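Local coordinates for carbohydrate kinase, FGGY (Rhodospirillum rubrum, PDB 3IFR), which probably phosphorylates D-xylulose at the expense of ATP, as a xylulose kinase of the FGGY carbohydrate kinase family, at residues A[85-90]-A[102-106]; A[342-346]-A[484-489]. All blocks are in the same frame, centred on the assembly; numbering follows the deposited sequence.

Contact 1: A[85-90]-A[102-106]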
HETATM    1  N   MSE A  85      -0.698   8.090  -2.423  1.00 21.24           N
HETATM    2  CA  MSE A  85      -0.391   7.582  -1.084  1.00 20.15           C
HETATM    3  C   MSE A  85      -1.419   8.058  -0.027  1.00 18.97           C
HETATM    4  O   MSE A  85      -2.055   9.094  -0.187  1.00 17.88           O
HETATM    5  CB  MSE A  85       1.052   7.922  -0.716  1.00 18.66           C
HETATM    6  CG  MSE A  85       1.246   9.250   0.019  1.00 25.60           C
HETATM    7 SE   MSE A  85       0.799  10.940  -0.929  1.00 37.33          SE
HETATM    8  CE  MSE A  85       2.462  11.280  -1.967  1.00 23.28           C
ATOM      9  N   LEU A  86      -1.594   7.287   1.035  1.00 19.99           N
ATOM     10  CA  LEU A  86      -2.480   7.682   2.133  1.00 20.48           C
ATOM     11  C   LEU A  86      -2.008   7.016   3.441  1.00 24.18           C
ATOM     12  O   LEU A  86      -1.203   6.075   3.424  1.00 23.20           O
ATOM     13  CB  LEU A  86      -3.950   7.263   1.840  1.00 19.44           C
ATOM     14  CG  LEU A  86      -4.331   5.773   1.903  1.00 19.33           C
ATOM     15  CD1 LEU A  86      -5.853   5.551   1.862  1.00 20.81           C
ATOM     16  CD2 LEU A  86      -3.651   4.970   0.776  1.00 18.19           C
ATOM     17  N   PRO A  87      -2.485   7.523   4.578  1.00 22.07           N
ATOM     18  CA  PRO A  87      -3.227   8.791   4.630  1.00 19.52           C
ATOM     19  C   PRO A  87      -2.246   9.960   4.701  1.00 22.86           C
ATOM     20  O   PRO A  87      -1.423  10.019   5.624  1.00 21.29           O
ATOM     21  CB  PRO A  87      -3.993   8.700   5.941  1.00 19.14           C
ATOM     22  CG  PRO A  87      -3.772   7.298   6.471  1.00 20.88           C
ATOM     23  CD  PRO A  87      -2.507   6.807   5.858  1.00 23.16           C
ATOM     24  N   ALA A  88      -2.293  10.860   3.718  1.00 19.72           N
ATOM     25  CA  ALA A  88      -1.498  12.050   3.791  1.00 17.54           C
ATOM     26  C   ALA A  88      -2.400  13.007   4.553  1.00 19.81           C
ATOM     27  O   ALA A  88      -3.633  12.840   4.575  1.00 18.23           O
ATOM     28  CB  ALA A  88      -1.180  12.569   2.403  1.00 19.15           C
ATOM     29  N   VAL A  89      -1.796  13.975   5.225  1.00 19.39           N
ATOM     30  CA  VAL A  89      -2.555  14.994   5.923  1.00 20.02           C
ATOM     31  C   VAL A  89      -2.305  16.334   5.262  1.00 20.69           C
ATOM     32  O   VAL A  89      -1.197  16.876   5.333  1.00 21.72           O
ATOM     33  CB  VAL A  89      -2.145  15.083   7.401  1.00 22.78           C
ATOM     34  CG1 VAL A  89      -2.802  16.286   8.081  1.00 20.56           C
ATOM     35  CG2 VAL A  89      -2.484  13.770   8.139  1.00 19.61           C
ATOM     36  N   VAL A  90      -3.347  16.844   4.615  1.00 20.85           N
ATOM     37  CA  VAL A  90      -3.364  18.149   3.965  1.00 18.31           C
ATOM     38  C   VAL A  90      -4.362  19.037   4.701  1.00 19.07           C
ATOM     39  O   VAL A  90      -5.514  18.598   4.910  1.00 19.39           O
ATOM     40  CB  VAL A  90      -3.847  17.993   2.492  1.00 18.79           C
ATOM     41  CG1 VAL A  90      -3.906  19.356   1.794  1.00 17.51           C
ATOM     42  CG2 VAL A  90      -2.914  17.086   1.751  1.00 17.78           C
ATOM     43  N   SER A 102       2.171  19.153   3.456  1.00 20.59           N
ATOM     44  CA  SER A 102       1.523  17.887   3.741  1.00 21.35           C
ATOM     45  C   SER A 102       2.433  16.998   4.571  1.00 20.56           C
ATOM     46  O   SER A 102       3.620  16.849   4.259  1.00 20.81           O
ATOM     47  CB  SER A 102       1.179  17.169   2.441  1.00 20.06           C
ATOM     48  OG  SER A 102       0.912  15.794   2.656  1.00 18.82           O
ATOM     49  N   ILE A 103       1.856  16.383   5.596  1.00 20.19           N
ATOM     50  CA  ILE A 103       2.560  15.376   6.396  1.00 21.79           C
ATOM     51  C   ILE A 103       2.209  13.994   5.832  1.00 21.21           C
ATOM     52  O   ILE A 103       1.038  13.590   5.838  1.00 18.90           O
ATOM     53  CB  ILE A 103       2.206  15.476   7.921  1.00 20.41           C
ATOM     54  CG1 ILE A 103       2.383  16.925   8.428  1.00 21.44           C
ATOM     55  CG2 ILE A 103       3.065  14.538   8.722  1.00 20.28           C
ATOM     56  CD1 ILE A 103       1.788  17.222   9.848  1.00 20.56           C
ATOM     57  N   GLN A 104       3.236  13.292   5.330  1.00 22.68           N
ATOM     58  CA  GLN A 104       3.110  11.958   4.726  1.00 22.09           C
ATOM     59  C   GLN A 104       2.843  10.797   5.726  1.00 24.34           C
ATOM     60  O   GLN A 104       3.022  10.966   6.929  1.00 22.84           O
ATOM     61  CB  GLN A 104       4.366  11.679   3.912  1.00 20.27           C
ATOM     62  CG  GLN A 104       4.671  12.819   2.999  1.00 21.11           C
ATOM     63  CD  GLN A 104       3.506  13.107   2.024  1.00 23.38           C
ATOM     64  OE1 GLN A 104       2.938  14.176   2.035  1.00 23.92           O
ATOM     65  NE2 GLN A 104       3.158  12.141   1.212  1.00 21.29           N
ATOM     66  N   GLN A 105       2.432   9.618   5.247  1.00 24.56           N
ATOM     67  CA  GLN A 105       2.235   8.504   6.185  1.00 27.34           C
ATOM     68  C   GLN A 105       3.513   7.907   6.759  1.00 25.76           C
ATOM     69  O   GLN A 105       3.529   7.390   7.849  1.00 28.16           O
ATOM     70  CB  GLN A 105       1.325   7.391   5.642  1.00 31.62           C
ATOM     71  CG  GLN A 105       1.212   7.294   4.157  1.00 29.10           C
ATOM     72  CD  GLN A 105       2.543   7.288   3.471  1.00 31.85           C
ATOM     73  OE1 GLN A 105       3.332   6.355   3.640  1.00 37.49           O
ATOM     74  NE2 GLN A 105       2.798   8.317   2.653  1.00 28.04           N
ATOM     75  N   SER A 106       4.614   7.990   6.057  1.00 29.33           N
ATOM     76  CA  SER A 106       5.856   7.578   6.703  1.00 26.20           C
ATOM     77  C   SER A 106       6.340   8.552   7.792  1.00 23.89           C
ATOM     78  O   SER A 106       7.353   8.297   8.417  1.00 24.98           O
ATOM     79  CB  SER A 106       6.930   7.433   5.656  1.00 25.18           C
ATOM     80  OG  SER A 106       6.975   8.621   4.882  1.00 33.84           O
TER
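Two backbone hydrogen bonds tie these segments together, both between the same pair of residues: Val89 N gives to Ile103 O at 2.9 Å, and Ile103 N gives to Val89 O at 3.1 Å. That reciprocal pattern makes Val89 and Ile103 an antiparallel hydrogen-bonded pair, a single bridge, with a CA-H...O contact from Ser102 CA to Val89 O (3.3 Å) beside it. Segment 85-90 leaves strand 77-84 of the N-terminal domain's sheet, and strand 102-103 also pairs with 49-50, through Ser102 and Glu50. The apolar part is modest: Val89 CB lies 4.4 Å from Ile103 CB, and helix 139-149 packs against both side chains through Lys142.

Beyond the bridge, the glutamine side chains pack on Met85, a selenomethionine, and Pro87, which follows a cis peptide bond. Within 102-106, Ser102 OG donates to Gln104 OE1 at 2.7 Å, helping to orient the amide whose NE2 lies 3.4 Å from Met85 CE. Gln105 NE2 comes within 3.2 Å of Met85 CG, and its CB within 3.9 Å of Pro87 CD. A phosphate near Pro87, probably from the crystallisation liquor, may mark a pocket. The backbone thus fixes the register, while the glutamines add close contact without hydrogen bonds across the segments.

Contact 2: A[342-346]-A[484-489]; sequences VCLPY and DFSALY
Build 342-344 as an extended strand that leaves regular geometry at Pro345 (psi 41°) and Tyr346 (psi 66°), and lay helical residues 484-489 across it, with Leu488 N to Asp484 O at 2.7 Å and Tyr489 N to Phe485 O at 3.1 Å. The short axes approach to 8.4 Å, their N-to-C directions 56° apart (signed crossing -56°); the nearest CA atoms, Val342 and Phe485, are 6.5 Å apart. The join is made by side-chain packing.

Val342 (chi1 t) and Leu488 (t,p) point toward each other's segments, with Val342 CG1 3.6 Å from Leu488 CD2. Leu344 leaves sideways, but its m,t rotamer swings the tip onto the helix: CD1 reaches Leu488 CG at 3.6 Å, and CD2 lies 4.1 Å from Tyr489 CB and 4.0 Å from Phe485 CD1. Phe485 (chi1 t, chi2 90°) also starts sideways, but its ring edge reaches Cys343 O (3.7 Å from CD1) and Pro345 CD (3.8 Å from CE1). Tyr346 (chi1 -43°, chi2 -53°) and Tyr489 (t, chi2 64°) both point across. Tyr346 OH lies 3.1 Å from Phe485 CZ, and its ring edge faces Tyr489 in an offset edge-to-face pair, centroids 5.8 Å apart, planes at 76°.

This is helix-on-sheet packing in the C-terminal half of the FGGY kinase, its aromatic cluster at the C-terminal end of 342-346. Strand 342-344 pairs antiparallel with 362-364, whose Thr364 touches Leu488; helix 372-397 touches Cys343, Pro345 and Phe485.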
ATOM      1  N   VAL A 342      17.976 -20.968  11.264  1.00 28.56           N
ATOM      2  CA  VAL A 342      16.661 -20.372  11.445  1.00 27.01           C
ATOM      3  C   VAL A 342      16.848 -18.886  11.582  1.00 25.56           C
ATOM      4  O   VAL A 342      17.579 -18.453  12.456  1.00 28.45           O
ATOM      5  CB  VAL A 342      15.961 -20.881  12.724  1.00 26.82           C
ATOM      6  CG1 VAL A 342      14.530 -20.385  12.763  1.00 26.80           C
ATOM      7  CG2 VAL A 342      16.003 -22.386  12.795  1.00 26.69           C
ATOM      8  N   CYS A 343      16.176 -18.107  10.745  1.00 25.20           N
ATOM      9  CA  CYS A 343      16.274 -16.651  10.794  1.00 24.61           C
ATOM     10  C   CYS A 343      14.943 -15.937  11.173  1.00 27.62           C
ATOM     11  O   CYS A 343      13.872 -16.270  10.654  1.00 25.54           O
ATOM     12  CB  CYS A 343      16.834 -16.142   9.461  1.00 21.03           C
ATOM     13  SG  CYS A 343      16.583 -14.414   9.071  1.00 25.18           S
ATOM     14  N   LEU A 344      15.017 -14.983  12.103  1.00 24.73           N
ATOM     15  CA  LEU A 344      13.947 -14.029  12.297  1.00 26.85           C
ATOM     16  C   LEU A 344      14.299 -12.761  11.542  1.00 29.08           C
ATOM     17  O   LEU A 344      15.336 -12.152  11.798  1.00 28.94           O
ATOM     18  CB  LEU A 344      13.799 -13.702  13.773  1.00 28.60           C
ATOM     19  CG  LEU A 344      13.436 -14.896  14.635  1.00 31.26           C
ATOM     20  CD1 LEU A 344      13.535 -14.495  16.079  1.00 28.95           C
ATOM     21  CD2 LEU A 344      12.021 -15.404  14.295  1.00 26.71           C
ATOM     22  N   PRO A 345      13.420 -12.324  10.630  1.00 33.07           N
ATOM     23  CA  PRO A 345      13.762 -11.222   9.717  1.00 29.31           C
ATOM     24  C   PRO A 345      13.260  -9.861  10.166  1.00 29.49           C
ATOM     25  O   PRO A 345      12.814  -9.095   9.310  1.00 30.15           O
ATOM     26  CB  PRO A 345      13.005 -11.597   8.442  1.00 29.43           C
ATOM     27  CG  PRO A 345      11.883 -12.563   8.919  1.00 28.18           C
ATOM     28  CD  PRO A 345      12.072 -12.857  10.369  1.00 29.06           C
ATOM     29  N   TYR A 346      13.351  -9.541  11.452  1.00 31.51           N
ATOM     30  CA  TYR A 346      12.834  -8.264  11.955  1.00 33.23           C
ATOM     31  C   TYR A 346      13.898  -7.158  12.193  1.00 35.39           C
ATOM     32  O   TYR A 346      14.123  -6.697  13.329  1.00 36.93           O
ATOM     33  CB  TYR A 346      11.971  -8.527  13.190  1.00 37.71           C
ATOM     34  CG  TYR A 346      11.039  -9.725  13.021  1.00 34.21           C
ATOM     35  CD1 TYR A 346      10.187  -9.821  11.924  1.00 33.21           C
ATOM     36  CD2 TYR A 346      11.020 -10.755  13.954  1.00 32.82           C
ATOM     37  CE1 TYR A 346       9.340 -10.904  11.765  1.00 33.34           C
ATOM     38  CE2 TYR A 346      10.185 -11.853  13.800  1.00 35.35           C
ATOM     39  CZ  TYR A 346       9.348 -11.924  12.704  1.00 34.52           C
ATOM     40  OH  TYR A 346       8.507 -13.007  12.557  1.00 32.33           O
ATOM     41  N   ASP A 484       9.612 -24.006  13.850  1.00 28.78           N
ATOM     42  CA  ASP A 484      10.826 -23.427  14.445  1.00 29.67           C
ATOM     43  C   ASP A 484      10.839 -21.894  14.518  1.00 28.62           C
ATOM     44  O   ASP A 484      11.165 -21.330  15.529  1.00 28.62           O
ATOM     45  CB  ASP A 484      12.069 -23.899  13.717  1.00 27.67           C
ATOM     46  CG  ASP A 484      12.406 -25.317  14.049  1.00 33.95           C
ATOM     47  OD1 ASP A 484      11.572 -25.978  14.719  1.00 34.41           O
ATOM     48  OD2 ASP A 484      13.503 -25.762  13.653  1.00 37.53           O
ATOM     49  N   PHE A 485      10.521 -21.249  13.412  1.00 26.15           N
ATOM     50  CA  PHE A 485      10.487 -19.819  13.290  1.00 25.08           C
ATOM     51  C   PHE A 485       9.585 -19.242  14.390  1.00 28.24           C
ATOM     52  O   PHE A 485       9.962 -18.320  15.124  1.00 30.89           O
ATOM     53  CB  PHE A 485       9.937 -19.570  11.886  1.00 26.71           C
ATOM     54  CG  PHE A 485       9.490 -18.189  11.611  1.00 25.54           C
ATOM     55  CD1 PHE A 485      10.375 -17.258  11.103  1.00 21.97           C
ATOM     56  CD2 PHE A 485       8.152 -17.856  11.739  1.00 24.98           C
ATOM     57  CE1 PHE A 485       9.953 -16.000  10.804  1.00 26.36           C
ATOM     58  CE2 PHE A 485       7.710 -16.578  11.437  1.00 27.73           C
ATOM     59  CZ  PHE A 485       8.606 -15.641  10.983  1.00 26.16           C
ATOM     60  N   SER A 486       8.400 -19.807  14.511  1.00 27.69           N
ATOM     61  CA  SER A 486       7.435 -19.413  15.524  1.00 29.56           C
ATOM     62  C   SER A 486       7.954 -19.591  16.938  1.00 29.00           C
ATOM     63  O   SER A 486       7.751 -18.736  17.768  1.00 31.50           O
ATOM     64  CB  SER A 486       6.154 -20.242  15.375  1.00 25.48           C
ATOM     65  OG  SER A 486       5.309 -19.598  14.451  1.00 32.70           O
ATOM     66  N   ALA A 487       8.592 -20.719  17.203  1.00 28.34           N
ATOM     67  CA  ALA A 487       9.126 -21.005  18.508  1.00 27.91           C
ATOM     68  C   ALA A 487      10.398 -20.192  18.782  1.00 32.08           C
ATOM     69  O   ALA A 487      10.711 -19.900  19.955  1.00 34.97           O
ATOM     70  CB  ALA A 487       9.404 -22.495  18.643  1.00 26.61           C
ATOM     71  N   LEU A 488      11.127 -19.819  17.733  1.00 28.13           N
ATOM     72  CA  LEU A 488      12.295 -18.959  17.915  1.00 30.76           C
ATOM     73  C   LEU A 488      11.809 -17.624  18.500  1.00 31.13           C
ATOM     74  O   LEU A 488      12.254 -17.204  19.557  1.00 28.50           O
ATOM     75  CB  LEU A 488      13.073 -18.754  16.618  1.00 28.00           C
ATOM     76  CG  LEU A 488      14.370 -17.940  16.771  1.00 31.01           C
ATOM     77  CD1 LEU A 488      15.191 -18.335  18.018  1.00 24.50           C
ATOM     78  CD2 LEU A 488      15.211 -18.074  15.495  1.00 27.11           C
ATOM     79  N   TYR A 489      10.825 -17.020  17.837  1.00 30.89           N
ATOM     80  CA  TYR A 489      10.271 -15.745  18.259  1.00 30.17           C
ATOM     81  C   TYR A 489       9.622 -15.753  19.630  1.00 32.90           C
ATOM     82  O   TYR A 489       9.830 -14.837  20.428  1.00 32.46           O
ATOM     83  CB  TYR A 489       9.249 -15.258  17.265  1.00 28.62           C
ATOM     84  CG  TYR A 489       8.701 -13.938  17.642  1.00 31.70           C
ATOM     85  CD1 TYR A 489       9.520 -12.823  17.677  1.00 33.54           C
ATOM     86  CD2 TYR A 489       7.370 -13.795  17.997  1.00 34.32           C
ATOM     87  CE1 TYR A 489       9.033 -11.586  18.022  1.00 32.04           C
ATOM     88  CE2 TYR A 489       6.864 -12.559  18.354  1.00 36.20           C
ATOM     89  CZ  TYR A 489       7.702 -11.455  18.360  1.00 37.43           C
ATOM     90  OH  TYR A 489       7.213 -10.218  18.722  1.00 40.82           O
TER

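In the fold
Contact 1 comes first along the chain and closes before contact 2 opens. Their centres lie 33 Å apart and their nearest atoms about 17 Å, so they do not touch. Each belongs to a different half of the FGGY kinase, a two-domain member of the actin-like ATPase superfamily, whose relatives bind substrates in the cleft between the domains. The 85-90 loop follows strand 77-84 of the N-terminal six-stranded mixed sheet. Contact 1, 13 Å from the chain centre, is probably the nearer to that cleft; contact 2, at 25 Å, is peripheral and packs the late helix 475-496 on the small 342-344/362-364 sheet. Contact 1 joins segments 12 residues apart, contact 2 segments 138 apart.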